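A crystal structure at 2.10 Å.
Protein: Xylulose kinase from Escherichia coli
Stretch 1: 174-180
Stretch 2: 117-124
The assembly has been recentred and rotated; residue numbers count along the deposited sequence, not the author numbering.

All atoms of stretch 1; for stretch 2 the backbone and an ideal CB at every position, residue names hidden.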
ATOM      1  N   THR A 174     -15.684   3.781  34.960  1.00 30.50           N
ATOM      2  CA  THR A 174     -16.641   4.867  34.808  1.00 28.46           C
ATOM      3  C   THR A 174     -15.966   6.222  34.688  1.00 26.82           C
ATOM      4  O   THR A 174     -16.480   7.115  34.044  1.00 26.80           O
ATOM      5  CB  THR A 174     -17.656   4.905  35.978  1.00 32.66           C
ATOM      6  OG1 THR A 174     -16.992   5.161  37.213  1.00 13.60           O
ATOM      7  CG2 THR A 174     -18.323   3.573  36.169  1.00 22.53           C
ATOM      8  N   MET A 175     -14.807   6.335  35.324  1.00 33.56           N
ATOM      9  CA  MET A 175     -14.159   7.594  35.649  1.00 26.46           C
ATOM     10  C   MET A 175     -14.810   8.385  36.761  1.00 26.30           C
ATOM     11  O   MET A 175     -14.545   9.561  36.914  1.00 29.20           O
ATOM     12  CB  MET A 175     -13.955   8.478  34.420  1.00 39.07           C
ATOM     13  CG  MET A 175     -13.306   7.812  33.231  1.00 25.72           C
ATOM     14  SD  MET A 175     -11.744   7.012  33.579  1.00 34.19           S
ATOM     15  CE  MET A 175     -10.780   8.423  33.958  1.00 27.75           C
ATOM     16  N   TRP A 176     -15.663   7.746  37.543  1.00 31.33           N
ATOM     17  CA  TRP A 176     -16.180   8.377  38.741  1.00 29.31           C
ATOM     18  C   TRP A 176     -15.522   7.787  39.972  1.00 30.92           C
ATOM     19  O   TRP A 176     -15.680   8.296  41.070  1.00 33.61           O
ATOM     20  CB  TRP A 176     -17.710   8.231  38.851  1.00 26.56           C
ATOM     21  CG  TRP A 176     -18.512   8.905  37.778  1.00 19.82           C
ATOM     22  CD1 TRP A 176     -18.394  10.186  37.352  1.00 24.11           C
ATOM     23  CD2 TRP A 176     -19.554   8.319  36.995  1.00 24.89           C
ATOM     24  NE1 TRP A 176     -19.303  10.444  36.359  1.00 24.67           N
ATOM     25  CE2 TRP A 176     -20.033   9.305  36.126  1.00 29.89           C
ATOM     26  CE3 TRP A 176     -20.129   7.051  36.941  1.00 20.66           C
ATOM     27  CZ2 TRP A 176     -21.060   9.071  35.221  1.00 25.44           C
ATOM     28  CZ3 TRP A 176     -21.140   6.824  36.043  1.00 33.69           C
ATOM     29  CH2 TRP A 176     -21.597   7.829  35.193  1.00 21.73           C
ATOM     30  N   LEU A 177     -14.795   6.690  39.780  1.00 37.69           N
ATOM     31  CA  LEU A 177     -14.127   6.011  40.880  1.00 24.89           C
ATOM     32  C   LEU A 177     -12.744   6.550  41.221  1.00 30.12           C
ATOM     33  O   LEU A 177     -11.914   6.777  40.358  1.00 29.96           O
ATOM     34  CB  LEU A 177     -14.063   4.506  40.656  1.00 25.17           C
ATOM     35  CG  LEU A 177     -13.681   3.714  41.916  1.00 32.02           C
ATOM     36  CD1 LEU A 177     -14.879   3.493  42.808  1.00 31.95           C
ATOM     37  CD2 LEU A 177     -13.018   2.413  41.555  1.00 20.99           C
ATOM     38  N   ASP A 178     -12.508   6.739  42.505  1.00 28.56           N
ATOM     39  CA  ASP A 178     -11.165   6.917  43.002  1.00 35.86           C
ATOM     40  C   ASP A 178     -10.454   5.582  43.132  1.00 24.55           C
ATOM     41  O   ASP A 178     -10.691   4.843  44.065  1.00 33.05           O
ATOM     42  CB  ASP A 178     -11.190   7.634  44.351  1.00 30.04           C
ATOM     43  CG  ASP A 178      -9.812   8.040  44.806  1.00 40.44           C
ATOM     44  OD1 ASP A 178      -8.910   7.192  44.834  1.00 35.33           O
ATOM     45  OD2 ASP A 178      -9.543   9.196  45.156  1.00 56.59           O
ATOM     46  N   VAL A 179      -9.574   5.294  42.190  1.00 32.95           N
ATOM     47  CA  VAL A 179      -9.075   3.946  42.001  1.00 34.17           C
ATOM     48  C   VAL A 179      -8.145   3.512  43.128  1.00 40.40           C
ATOM     49  O   VAL A 179      -8.138   2.356  43.513  1.00 35.56           O
ATOM     50  CB  VAL A 179      -8.392   3.783  40.647  1.00 36.63           C
ATOM     51  CG1 VAL A 179      -7.721   2.444  40.549  1.00 19.05           C
ATOM     52  CG2 VAL A 179      -9.383   3.960  39.532  1.00 28.36           C
ATOM     53  N   ALA A 180      -7.376   4.455  43.655  1.00 42.71           N
ATOM     54  CA  ALA A 180      -6.578   4.245  44.861  1.00 29.13           C
ATOM     55  C   ALA A 180      -7.419   3.842  46.054  1.00 31.72           C
ATOM     56  O   ALA A 180      -7.052   2.979  46.798  1.00 30.95           O
ATOM     57  CB  ALA A 180      -5.773   5.485  45.185  1.00 30.23           C
ATOM     58  N   UNK A 117      -5.169  12.011  38.046  1.00 45.63           N
ATOM     59  CA  UNK A 117      -4.611  11.573  39.317  1.00 51.01           C
ATOM     60  C   UNK A 117      -5.606  10.715  40.095  1.00 55.39           C
ATOM     61  O   UNK A 117      -5.240   9.751  40.705  1.00 42.94           O
ATOM     62  CB  UNK A 117      -4.191  12.783  40.155  1.00 51.01           C
ATOM     63  N   UNK A 118      -6.867  11.103  40.054  1.00 44.84           N
ATOM     64  CA  UNK A 118      -7.919  10.400  40.742  1.00 46.86           C
ATOM     65  C   UNK A 118      -8.311   9.132  40.015  1.00 44.25           C
ATOM     66  O   UNK A 118      -8.465   8.142  40.638  1.00 49.71           O
ATOM     67  CB  UNK A 118      -9.138  11.309  40.913  1.00 46.86           C
ATOM     68  N   UNK A 119      -8.448   9.167  38.708  1.00 37.52           N
ATOM     69  CA  UNK A 119      -8.861   7.983  37.970  1.00 36.05           C
ATOM     70  C   UNK A 119      -7.728   7.052  37.605  1.00 38.41           C
ATOM     71  O   UNK A 119      -7.953   5.872  37.397  1.00 42.96           O
ATOM     72  CB  UNK A 119      -9.588   8.406  36.692  1.00 36.05           C
ATOM     73  N   UNK A 120      -6.515   7.584  37.516  1.00 45.19           N
ATOM     74  CA  UNK A 120      -5.380   6.819  37.043  1.00 27.90           C
ATOM     75  C   UNK A 120      -5.415   6.620  35.552  1.00 25.48           C
ATOM     76  O   UNK A 120      -4.696   5.805  35.010  1.00 34.34           O
ATOM     77  CB  UNK A 120      -5.325   5.461  37.746  1.00 27.90           C
ATOM     78  N   UNK A 121      -6.269   7.378  34.889  1.00 32.56           N
ATOM     79  CA  UNK A 121      -6.477   7.210  33.468  1.00 25.94           C
ATOM     80  C   UNK A 121      -6.543   8.518  32.714  1.00 35.28           C
ATOM     81  O   UNK A 121      -6.911   9.541  33.261  1.00 35.61           O
ATOM     82  CB  UNK A 121      -7.762   6.416  33.225  1.00 25.94           C
ATOM     83  N   UNK A 122      -6.194   8.458  31.442  1.00 43.96           N
ATOM     84  CA  UNK A 122      -6.604   9.471  30.499  1.00 40.11           C
ATOM     85  C   UNK A 122      -8.016   9.251  30.017  1.00 41.47           C
ATOM     86  O   UNK A 122      -8.419   8.136  29.738  1.00 33.22           O
ATOM     87  CB  UNK A 122      -5.644   9.505  29.308  1.00 40.11           C
ATOM     88  N   UNK A 123      -8.753  10.344  29.914  1.00 30.98           N
ATOM     89  CA  UNK A 123     -10.167  10.291  29.648  1.00 31.58           C
ATOM     90  C   UNK A 123     -10.426   9.895  28.209  1.00 41.50           C
ATOM     91  O   UNK A 123      -9.825  10.427  27.292  1.00 42.29           O
ATOM     92  CB  UNK A 123     -10.822  11.638  29.961  1.00 31.58           C
ATOM     93  N   UNK A 124     -11.307   8.927  28.028  1.00 35.78           N
ATOM     94  CA  UNK A 124     -11.667   8.451  26.716  1.00 26.22           C
ATOM     95  C   UNK A 124     -13.172   8.485  26.557  1.00 35.69           C
ATOM     96  O   UNK A 124     -13.901   8.379  27.522  1.00 24.72           O
ATOM     97  CB  UNK A 124     -11.126   7.039  26.480  1.00 26.22           C
TER

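Stretch 2 enters as the last turn of a helix, position 117 to position 119, and continues through a turn at position 120 into an extended loop past stretch 1, whose M175, L177, D178 and V179 supply the opposing surface. Position 117 finds nothing of stretch 1 within 5.5 Å of its ideal CB, so the contact sets no preference beyond compatibility with a helix. The deposited residue is V117, with chi1 in the t well, and it makes no contact with stretch 1.

At position 118 the CA-to-CB bond points sideways, and the ideal CB lies 4.8 Å from OD2 of D178 and 5.3 Å from O of L177. A donor or a basic side chain could answer the carboxylate, but an aliphatic group could equally pack along the side of D178. The residue is I118, with chi1 m and chi2 t; its CG2 lies 3.8 Å from D178 OD2, a van der Waals contact in which the methyl offers the carboxylate no donor. The backbones also meet here: CA of I118 and CA of D178 are 5.3 Å apart, and V179 N donates a weak hydrogen bond to I118 O at 3.4 Å. The N-H...O angle of 166° is nearly straight, so the weakness lies in the length.

Position 119 also directs its CB sideways, with the ideal CB 4.6 Å from L177 O and 5.3 Å from V179 CG2. A small or medium side chain, polar or apolar, would suit. The residue is T119, in the p rotamer. Its CB and OG1 both come too close to M175 CE in the model, so the detail of this packing deserves little weight. T119 OG1 accepts a hydrogen bond from the backbone N of position 121 at 3.1 Å, although its own placement is less sure, while the backbone atom T119 O lies 3.2 Å from V179 CG2.

At position 120 the chain leaves helical geometry with phi/psi of 75/14. Positive phi by itself favours glycine, with asparagine a plausible alternative. An ideal CB would point toward stretch 1, 4.5 Å from V179 CB. The residue is G120, which suits the positive phi and places no side chain toward V179.

From position 121 the backbone is extended, and CA-to-CB points toward stretch 1 with the ideal CB 3.7 Å from M175 CE. Apolar or polar side chains of moderate size would suit. N121 is deposited, chi1 m, and its CB makes that 3.7 Å approach to M175 CE.

Position 122 points away from stretch 1 and is unrestrained by it; the residue is L122.

Position 123 points sideways, its ideal CB 5.1 Å from M175 CE, so a long flexible apolar chain could bend back to meet M175. M123 does so with chi angles t, p, p, bringing SD within 3.5 Å of M175 CG in an apolar contact between two methionines.

At position 124 nothing of stretch 1 is near, and many residues would serve; M124 leads its end away.

Stretch 2, residues 117-124: VITGNLMM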
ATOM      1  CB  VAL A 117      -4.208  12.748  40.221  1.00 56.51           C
ATOM      2  CG1 VAL A 117      -4.276  12.352  41.615  1.00 55.05           C
ATOM      3  CG2 VAL A 117      -2.844  13.186  39.947  1.00 46.71           C
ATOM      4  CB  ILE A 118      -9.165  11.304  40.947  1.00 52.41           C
ATOM      5  CG1 ILE A 118      -8.834  12.584  41.702  1.00 50.92           C
ATOM      6  CG2 ILE A 118     -10.250  10.615  41.690  1.00 39.77           C
ATOM      7  CD1 ILE A 118      -9.910  13.559  41.631  1.00 31.87           C
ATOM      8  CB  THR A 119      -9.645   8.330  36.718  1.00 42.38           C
ATOM      9  OG1 THR A 119      -8.791   8.988  35.789  1.00 49.71           O
ATOM     10  CG2 THR A 119     -10.721   9.335  37.013  1.00 25.60           C
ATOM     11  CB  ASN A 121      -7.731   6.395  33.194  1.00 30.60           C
ATOM     12  CG  ASN A 121      -7.582   4.974  33.609  1.00 36.05           C
ATOM     13  OD1 ASN A 121      -8.087   4.567  34.639  1.00 38.81           O
ATOM     14  ND2 ASN A 121      -6.865   4.215  32.823  1.00 41.31           N
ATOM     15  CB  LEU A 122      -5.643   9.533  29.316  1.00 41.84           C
ATOM     16  CG  LEU A 122      -5.498  10.914  28.682  1.00 52.42           C
ATOM     17  CD1 LEU A 122      -4.094  11.447  28.831  1.00 71.44           C
ATOM     18  CD2 LEU A 122      -5.941  10.922  27.237  1.00 48.72           C
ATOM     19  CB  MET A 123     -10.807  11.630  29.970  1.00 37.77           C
ATOM     20  CG  MET A 123     -12.308  11.619  29.953  1.00 41.46           C
ATOM     21  SD  MET A 123     -13.055  10.703  31.291  1.00 38.59           S
ATOM     22  CE  MET A 123     -12.593  11.729  32.664  1.00 23.81           C
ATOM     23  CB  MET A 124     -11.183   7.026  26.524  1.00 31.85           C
ATOM     24  CG  MET A 124      -9.719   6.838  26.785  1.00 53.97           C
ATOM     25  SD  MET A 124      -8.701   7.252  25.369  1.00 63.62           S
ATOM     26  CE  MET A 124      -8.802   5.737  24.438  1.00 83.11           C
TER
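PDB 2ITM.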